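Local coordinates for sensory box/GGDEF family protein (Caulobacter crescentus, PDB 4YME) that probably makes the second messenger cyclic di-GMP through its GGDEF domain, which belongs to a longer membrane protein that also carries PAS, MHYT and EAL domains, at residues D5-L10 against L59-A64; L11-L16 against A78-D83; V36-L41 against N145-L150. All coordinates share one frame; numbering follows the deposited sequence. Where two conformers were deposited one is given.

Interaction 1: residues D5-L10 against L59-A64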
loop_
_atom_site.group_PDB
_atom_site.type_symbol
_atom_site.label_atom_id
_atom_site.label_comp_id
_atom_site.label_asym_id
_atom_site.label_seq_id
_atom_site.Cartn_x
_atom_site.Cartn_y
_atom_site.Cartn_z
ATOM N N ASP A 5 10.029 7.206 -5.153
ATOM C CA ASP A 5 9.340 8.343 -4.585
ATOM C C ASP A 5 10.369 9.092 -3.767
ATOM O O ASP A 5 10.932 8.556 -2.799
ATOM C CB ASP A 5 8.204 7.881 -3.675
ATOM C CG ASP A 5 7.495 9.028 -2.990
ATOM O OD1 ASP A 5 7.050 9.965 -3.692
ATOM O OD2 ASP A 5 7.382 8.981 -1.746
ATOM N N GLY A 6 10.585 10.350 -4.114
ATOM C CA GLY A 6 11.611 11.141 -3.386
ATOM C C GLY A 6 11.326 11.276 -1.908
ATOM O O GLY A 6 12.227 11.167 -1.053
ATOM N N LEU A 7 10.066 11.579 -1.552
ATOM C CA LEU A 7 9.762 11.838 -0.181
ATOM C C LEU A 7 10.065 10.638 0.694
ATOM O O LEU A 7 10.624 10.818 1.735
ATOM C CB LEU A 7 8.292 12.243 0.005
ATOM C CG LEU A 7 7.923 12.706 1.383
ATOM C CD1 LEU A 7 8.552 14.042 1.817
ATOM C CD2 LEU A 7 6.386 12.694 1.507
ATOM N N THR A 8 9.735 9.430 0.254
ATOM C CA THR A 8 9.746 8.238 1.112
ATOM C C THR A 8 10.758 7.140 0.726
ATOM O O THR A 8 11.138 6.348 1.571
ATOM C CB THR A 8 8.354 7.505 1.074
ATOM O OG1 THR A 8 8.097 7.000 -0.227
ATOM C CG2 THR A 8 7.226 8.403 1.562
ATOM N N GLY A 9 11.272 7.162 -0.495
ATOM C CA GLY A 9 12.138 6.093 -0.940
ATOM C C GLY A 9 11.475 4.798 -1.372
ATOM O O GLY A 9 12.167 3.838 -1.781
ATOM N N LEU A 10 10.159 4.747 -1.288
ATOM C CA LEU A 10 9.415 3.627 -1.879
ATOM C C LEU A 10 9.423 3.794 -3.390
ATOM O O LEU A 10 9.957 4.739 -3.937
ATOM C CB LEU A 10 7.942 3.660 -1.412
ATOM C CG LEU A 10 7.765 3.510 0.090
ATOM C CD1 LEU A 10 6.298 3.563 0.483
ATOM C CD2 LEU A 10 8.403 2.285 0.621
ATOM N N LEU A 59 3.837 11.717 8.571
ATOM C CA LEU A 59 2.986 10.521 8.476
ATOM C C LEU A 59 3.440 9.663 7.326
ATOM O O LEU A 59 3.487 8.429 7.445
ATOM C CB LEU A 59 1.478 10.807 8.310
ATOM C CG LEU A 59 0.749 11.490 9.465
ATOM C CD1 LEU A 59 -0.701 11.704 9.077
ATOM C CD2 LEU A 59 0.841 10.744 10.728
ATOM N N LEU A 60 3.699 10.332 6.198
ATOM C CA LEU A 60 4.107 9.583 4.982
ATOM C C LEU A 60 5.423 8.863 5.175
ATOM O O LEU A 60 5.591 7.708 4.790
ATOM C CB LEU A 60 4.085 10.465 3.743
ATOM C CG LEU A 60 2.750 11.180 3.457
ATOM C CD1 LEU A 60 2.863 12.075 2.257
ATOM C CD2 LEU A 60 1.641 10.166 3.271
ATOM N N VAL A 61 6.389 9.550 5.769
ATOM C CA VAL A 61 7.729 9.011 6.007
ATOM C C VAL A 61 7.676 7.843 6.962
ATOM O O VAL A 61 8.297 6.807 6.738
ATOM C CB VAL A 61 8.650 10.141 6.536
ATOM C CG1 VAL A 61 9.908 9.584 7.113
ATOM C CG2 VAL A 61 8.956 11.076 5.334
ATOM N N GLU A 62 6.861 7.963 8.001
ATOM C CA GLU A 62 6.784 6.864 8.962
ATOM C C GLU A 62 6.015 5.676 8.348
ATOM O O GLU A 62 6.381 4.540 8.583
ATOM C CB GLU A 62 6.115 7.336 10.230
ATOM C CG GLU A 62 5.919 6.258 11.273
ATOM C CD GLU A 62 7.131 5.634 11.815
ATOM O OE1 GLU A 62 8.278 6.090 11.590
ATOM O OE2 GLU A 62 7.046 4.550 12.437
ATOM N N THR A 63 4.971 5.936 7.569
ATOM C CA THR A 63 4.239 4.846 6.886
ATOM C C THR A 63 5.217 4.075 6.038
ATOM O O THR A 63 5.218 2.865 6.043
ATOM C CB THR A 63 3.103 5.413 6.028
ATOM O OG1 THR A 63 2.135 6.037 6.920
ATOM C CG2 THR A 63 2.381 4.339 5.229
ATOM N N ALA A 64 6.035 4.800 5.262
ATOM C CA ALA A 64 7.002 4.156 4.393
ATOM C C ALA A 64 8.020 3.353 5.154
ATOM O O ALA A 64 8.383 2.264 4.722
ATOM C CB ALA A 64 7.664 5.173 3.551
#
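Thr8 and Leu10 press on Ala64 of helix 53-70 from a tight turn whose sequence, DGLT, matches the DxLT motif found at the start of many GGDEF domains. The closest packing is between Thr8 CB and Ala64 CB, 3.5 Å apart, nearer than carbons normally come. Thr8 CG2 lies over the same methyl and also touches the carbonyl of Leu60, while Leu10 brings its CD1 to 3.7 Å from Ala64 CB, so one small methyl meets both side chains. On the solvent side the fit is looser. Leu7 crosses Leu60 at about a right angle, its CD2 3.7 Å from Leu60 CD1, but Leu7 CG and Val61 CG2 stay 4.4 Å apart on the exposed side of the helix. No hydrogen bond joins loop and helix; the polar work is done inside the turn. With chi1 at 65°, Thr8 OG1 sits between its own N and carbonyl carbon, where it donates to the anti lone pair of Asp5 OD2 at 2.6 Å. Asp5 OD2 also forms a salt bridge with Arg79 of strand 76-81, which ties the turn to the sheet. An alanine in place of Thr8 would probably leave Asp5 OD2 without its hydroxyl donor and open a gap beside Leu60 O where CG2 had lain. The same hydroxyl also closes an ST turn, Leu10 N donating to Thr8 OG1 over 3.2 Å with an N-H...O angle of 163°.

Interaction 2: residues L11-L16 against A78-D83; sequences LNRNSL and ARLGGD
Leu80 O accepts from two waters, each of which links it to Arg13: water 2 donates to it at 2.6 Å and accepts from Arg13 NE, lying in the guanidinium plane. Water 1 accepts from Arg13 N and donates to both Leu80 O and Arg79 O, so the first turn of helix 13-30 is linked to the backbone of Arg79 and Leu80 through solvent. A bend at chi3 (-64°) folds the Arg13 chain back, and one face of its guanidinium rests on Leu80 CB, 3.7 Å from NH2. One backbone bond is direct: Arg79 N donates to Leu11 O at 3.0 Å. Ala78 CA also comes to 3.2 Å from Leu11 O, a bent CA-H...O contact, and the two backbones bridge here, at Leu11 and Ala78 alone. Beneath these bonds the contact is apolar. Leu16 CB meets Ala78 CB, and Leu16 CD2 meets Leu80 CD2 at 3.6 Å. The helix start is set by a capping box: Ser15 N donates to Asn12 OD1 at an N-H...O angle of 169°, and Asn12 N donates to Ser15 OG, while Asn12 ND2 hydrogen-bonds to Ala2 O. At the other end, Arg79 NH1 donates to a lone pair of Gly82 O at 2.8 Å, in the plane of both groups, and so braces a residue whose positive phi favours glycine. Gly81, Gly82 and Asp83 begin the GGDEF signature, placed as in this family at the hairpin between strands 76-81 and 84-91.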
loop_
_atom_site.group_PDB
_atom_site.type_symbol
_atom_site.label_atom_id
_atom_site.label_comp_id
_atom_site.label_asym_id
_atom_site.label_seq_id
_atom_site.Cartn_x
_atom_site.Cartn_y
_atom_site.Cartn_z
ATOM N N LEU A 11 8.874 2.802 -4.096
ATOM C CA LEU A 11 8.691 2.956 -5.500
ATOM C C LEU A 11 7.719 4.092 -5.799
ATOM O O LEU A 11 6.915 4.487 -4.948
ATOM C CB LEU A 11 8.182 1.650 -6.145
ATOM C CG LEU A 11 9.092 0.448 -6.057
ATOM C CD1 LEU A 11 8.420 -0.726 -6.777
ATOM C CD2 LEU A 11 10.469 0.712 -6.612
ATOM N N ASN A 12 7.805 4.634 -6.997
ATOM C CA ASN A 12 6.821 5.591 -7.464
ATOM C C ASN A 12 5.815 4.905 -8.407
ATOM O O ASN A 12 5.859 3.699 -8.627
ATOM C CB ASN A 12 7.501 6.815 -8.076
ATOM C CG ASN A 12 8.399 6.501 -9.268
ATOM O OD1 ASN A 12 8.233 5.481 -9.925
ATOM N ND2 ASN A 12 9.398 7.350 -9.507
ATOM N N ARG A 13 4.842 5.667 -8.899
ATOM C CA ARG A 13 3.827 5.108 -9.805
ATOM C C ARG A 13 4.438 4.381 -11.002
ATOM O O ARG A 13 3.948 3.277 -11.365
ATOM C CB ARG A 13 2.913 6.239 -10.320
ATOM C CG ARG A 13 1.769 5.765 -11.231
ATOM C CD ARG A 13 0.938 6.973 -11.741
ATOM N NE ARG A 13 0.265 7.684 -10.650
ATOM C CZ ARG A 13 -0.887 7.322 -10.079
ATOM N NH1 ARG A 13 -1.527 6.221 -10.448
ATOM N NH2 ARG A 13 -1.384 8.064 -9.092
ATOM N N ASN A 14 5.434 5.010 -11.642
ATOM C CA ASN A 14 6.143 4.457 -12.843
ATOM C C ASN A 14 6.707 3.085 -12.542
ATOM O O ASN A 14 6.473 2.094 -13.266
ATOM C CB ASN A 14 7.321 5.381 -13.288
ATOM C CG ASN A 14 8.402 4.643 -14.154
ATOM O OD1 ASN A 14 8.074 3.927 -15.111
ATOM N ND2 ASN A 14 9.694 4.832 -13.802
ATOM N N SER A 15 7.521 3.016 -11.481
ATOM C CA SER A 15 8.225 1.755 -11.187
ATOM C C SER A 15 7.274 0.721 -10.635
ATOM O O SER A 15 7.415 -0.435 -10.943
ATOM C CB SER A 15 9.439 1.906 -10.285
ATOM O OG SER A 15 9.144 2.605 -9.098
ATOM N N LEU A 16 6.249 1.136 -9.899
ATOM C CA LEU A 16 5.201 0.214 -9.511
ATOM C C LEU A 16 4.557 -0.488 -10.697
ATOM O O LEU A 16 4.423 -1.717 -10.744
ATOM C CB LEU A 16 4.117 0.962 -8.685
ATOM C CG LEU A 16 2.809 0.201 -8.491
ATOM C CD1 LEU A 16 3.126 -0.974 -7.582
ATOM C CD2 LEU A 16 1.703 1.139 -7.951
ATOM N N ALA A 78 5.008 1.007 -2.888
ATOM C CA ALA A 78 5.043 2.268 -3.621
ATOM C C ALA A 78 4.206 3.332 -2.924
ATOM O O ALA A 78 3.271 2.963 -2.197
ATOM C CB ALA A 78 4.506 2.116 -5.008
ATOM N N ARG A 79 4.528 4.598 -3.114
ATOM C CA ARG A 79 3.608 5.679 -2.753
ATOM C C ARG A 79 3.190 6.320 -4.073
ATOM O O ARG A 79 4.038 6.654 -4.901
ATOM C CB ARG A 79 4.272 6.719 -1.852
ATOM C CG ARG A 79 3.273 7.799 -1.390
ATOM C CD ARG A 79 3.850 8.821 -0.424
ATOM N NE ARG A 79 4.696 9.724 -1.124
ATOM C CZ ARG A 79 4.348 10.942 -1.566
ATOM N NH1 ARG A 79 3.130 11.481 -1.393
ATOM N NH2 ARG A 79 5.237 11.651 -2.204
ATOM N N LEU A 80 1.887 6.444 -4.305
ATOM C CA LEU A 80 1.457 7.055 -5.595
ATOM C C LEU A 80 1.584 8.565 -5.608
ATOM O O LEU A 80 1.988 9.159 -6.632
ATOM C CB LEU A 80 0.058 6.587 -5.973
ATOM C CG LEU A 80 -0.053 5.056 -6.069
ATOM C CD1 LEU A 80 -1.497 4.555 -6.348
ATOM C CD2 LEU A 80 0.906 4.602 -7.169
ATOM N N GLY A 81 1.386 9.164 -4.443
ATOM C CA GLY A 81 0.930 10.542 -4.299
ATOM C C GLY A 81 -0.024 10.683 -3.115
ATOM O O GLY A 81 -0.797 9.783 -2.740
ATOM N N GLY A 82 0.019 11.831 -2.485
ATOM C CA GLY A 82 -0.711 12.012 -1.262
ATOM C C GLY A 82 -0.374 10.920 -0.293
ATOM O O GLY A 82 0.787 10.517 -0.187
ATOM N N ASP A 83 -1.403 10.425 0.370
ATOM C CA ASP A 83 -1.333 9.342 1.330
ATOM C C ASP A 83 -1.817 8.008 0.776
ATOM O O ASP A 83 -2.218 7.143 1.556
ATOM C CB ASP A 83 -2.115 9.675 2.579
ATOM C CG ASP A 83 -3.634 9.774 2.332
ATOM O OD1 ASP A 83 -4.049 10.215 1.238
ATOM O OD2 ASP A 83 -4.362 9.383 3.255
HETATM O O HOH W 1 4.351 8.274 -7.672
HETATM O O HOH W 2 1.526 9.668 -9.122
#

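Interaction 3: residues V36-L41 against N145-L150; sequences VICIDL and NADMAL
A central strand of the four-stranded antiparallel sheet meets the C-terminal helix here, segments 36-41 and 145-150 passing 7.5 Å apart between axes at a crossing angle of -45°. Val36, Cys38 and Asp40 all face the helix. Ala146 fits between the first two: its CB is 3.9 Å from Val36 CG1 and 4.0 Å from Cys38 CB, and Cys38 CB also lies 3.7 Å from Ala146 O. With a methyl at this point, the helix can bring Ala146 CA to within 5.7 Å of Cys38 CA. One turn on, Leu150 extends with CG anti to its backbone N (chi1 175°) and lays CD2 against Asp40 CG at 3.9 Å. CD2 also meets Cys38 SG, a less certain contact because Cys38 has two conformers. The carboxylate of Asp40 has its partner elsewhere, OD2 forming a salt bridge with Lys154 farther along the same helix. Ile37 and Ile39 point the other way, toward helix 95-109. Strand order 2-3-1-4, with helices 53-70 and 95-109 on one face, is the ferredoxin-like core of GGDEF domains; helix 139-156 lies on the opposite face, as an addition to that core.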
loop_
_atom_site.group_PDB
_atom_site.type_symbol
_atom_site.label_atom_id
_atom_site.label_comp_id
_atom_site.label_asym_id
_atom_site.label_seq_id
_atom_site.Cartn_x
_atom_site.Cartn_y
_atom_site.Cartn_z
ATOM N N VAL A 36 -2.724 -7.117 -5.046
ATOM C CA VAL A 36 -2.438 -5.676 -5.002
ATOM C C VAL A 36 -3.281 -5.093 -3.901
ATOM O O VAL A 36 -4.506 -5.226 -3.916
ATOM C CB VAL A 36 -2.706 -5.012 -6.339
ATOM C CG1 VAL A 36 -2.534 -3.522 -6.296
ATOM C CG2 VAL A 36 -1.814 -5.730 -7.442
ATOM N N ILE A 37 -2.633 -4.360 -3.012
ATOM C CA ILE A 37 -3.234 -3.782 -1.841
ATOM C C ILE A 37 -3.089 -2.293 -1.907
ATOM O O ILE A 37 -1.962 -1.793 -1.907
ATOM C CB ILE A 37 -2.617 -4.322 -0.569
ATOM C CG1 ILE A 37 -2.730 -5.839 -0.511
ATOM C CG2 ILE A 37 -3.265 -3.692 0.640
ATOM C CD1 ILE A 37 -1.934 -6.540 0.534
ATOM N N CYS A 38 -4.202 -1.583 -1.957
ATOM C CA CYS A 38 -4.209 -0.129 -1.932
ATOM C C CYS A 38 -4.526 0.367 -0.520
ATOM O O CYS A 38 -5.469 -0.106 0.103
ATOM C CB CYS A 38 -5.248 0.343 -2.954
ATOM S SG CYS A 38 -5.364 2.115 -3.249
ATOM N N ILE A 39 -3.734 1.314 -0.024
ATOM C CA ILE A 39 -3.789 1.729 1.370
ATOM C C ILE A 39 -3.879 3.223 1.454
ATOM O O ILE A 39 -3.218 3.921 0.682
ATOM C CB ILE A 39 -2.477 1.360 2.085
ATOM C CG1 ILE A 39 -2.223 -0.140 2.031
ATOM C CG2 ILE A 39 -2.423 1.917 3.517
ATOM C CD1 ILE A 39 -0.789 -0.569 2.331
ATOM N N ASP A 40 -4.705 3.741 2.357
ATOM C CA ASP A 40 -4.631 5.170 2.603
ATOM C C ASP A 40 -4.746 5.451 4.069
ATOM O O ASP A 40 -5.025 4.548 4.827
ATOM C CB ASP A 40 -5.510 5.987 1.717
ATOM C CG ASP A 40 -6.922 6.013 2.103
ATOM O OD1 ASP A 40 -7.323 5.329 3.053
ATOM O OD2 ASP A 40 -7.578 6.898 1.501
ATOM N N LEU A 41 -4.393 6.656 4.473
ATOM C CA LEU A 41 -4.310 6.997 5.885
ATOM C C LEU A 41 -5.590 7.719 6.326
ATOM O O LEU A 41 -6.059 8.651 5.679
ATOM C CB LEU A 41 -3.063 7.863 6.169
ATOM C CG LEU A 41 -1.743 7.165 5.839
ATOM C CD1 LEU A 41 -0.589 8.103 6.177
ATOM C CD2 LEU A 41 -1.583 5.787 6.591
ATOM N N ASN A 145 -8.968 -1.714 -9.814
ATOM C CA ASN A 145 -9.846 -2.569 -8.998
ATOM C C ASN A 145 -9.467 -2.453 -7.536
ATOM O O ASN A 145 -10.346 -2.480 -6.657
ATOM C CB ASN A 145 -9.724 -4.030 -9.378
ATOM C CG ASN A 145 -10.727 -4.872 -8.655
ATOM O OD1 ASN A 145 -10.462 -5.380 -7.564
ATOM N ND2 ASN A 145 -11.909 -4.974 -9.217
ATOM N N ALA A 146 -8.175 -2.303 -7.238
ATOM C CA ALA A 146 -7.772 -2.180 -5.820
ATOM C C ALA A 146 -8.206 -0.842 -5.274
ATOM O O ALA A 146 -8.558 -0.754 -4.107
ATOM C CB ALA A 146 -6.255 -2.379 -5.648
ATOM N N ASP A 147 -8.207 0.180 -6.106
ATOM C CA ASP A 147 -8.651 1.518 -5.680
ATOM C C ASP A 147 -10.175 1.507 -5.422
ATOM O O ASP A 147 -10.677 2.110 -4.435
ATOM C CB ASP A 147 -8.271 2.510 -6.785
ATOM C CG ASP A 147 -8.374 3.957 -6.352
ATOM O OD1 ASP A 147 -7.771 4.308 -5.288
ATOM O OD2 ASP A 147 -8.992 4.743 -7.118
HETATM N N MSE A 148 -10.931 0.819 -6.268
HETATM C CA MSE A 148 -12.344 0.631 -6.059
HETATM C C MSE A 148 -12.588 -0.149 -4.751
HETATM O O MSE A 148 -13.497 0.191 -3.960
HETATM C CB MSE A 148 -12.957 -0.083 -7.235
HETATM C CG MSE A 148 -14.347 -0.242 -7.200
HETATM SE SE MSE A 148 -15.173 -0.623 -8.964
HETATM C CE MSE A 148 -14.342 -2.316 -9.267
ATOM N N ALA A 149 -11.781 -1.179 -4.524
ATOM C CA ALA A 149 -11.886 -1.955 -3.287
ATOM C C ALA A 149 -11.591 -1.087 -2.073
ATOM O O ALA A 149 -12.229 -1.236 -1.039
ATOM C CB ALA A 149 -10.933 -3.145 -3.368
ATOM N N LEU A 150 -10.668 -0.146 -2.206
ATOM C CA LEU A 150 -10.366 0.806 -1.127
ATOM C C LEU A 150 -11.585 1.677 -0.860
ATOM O O LEU A 150 -11.959 1.850 0.309
ATOM C CB LEU A 150 -9.126 1.653 -1.415
ATOM C CG LEU A 150 -8.809 2.760 -0.380
ATOM C CD1 LEU A 150 -8.530 2.217 1.001
ATOM C CD2 LEU A 150 -7.602 3.503 -0.821
#

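How the interactions relate
Interaction 3 is the buried one, side chains packing against a central strand with no hydrogen bond across it; interactions 1 and 2 are partly buried and lie where the N-terminal residues meet helix 53-70 and the edge strand 76-81. Their chemistry differs accordingly: interaction 1 packs methyl groups beneath an internally bonded turn, while interaction 2 adds a backbone bridge and ordered water. Residues 5-16 run continuously through both, whose centres are 10 Å apart, and Leu60 packs on Gly82 and Asp83 between them. Asp83 leads on to interaction 3, its OD2 probably hydrogen-bonded to Leu41 N at 3.0 Å. Leu41 CD1 in turn touches Leu59 CB and Thr63 OG1 of interaction 1.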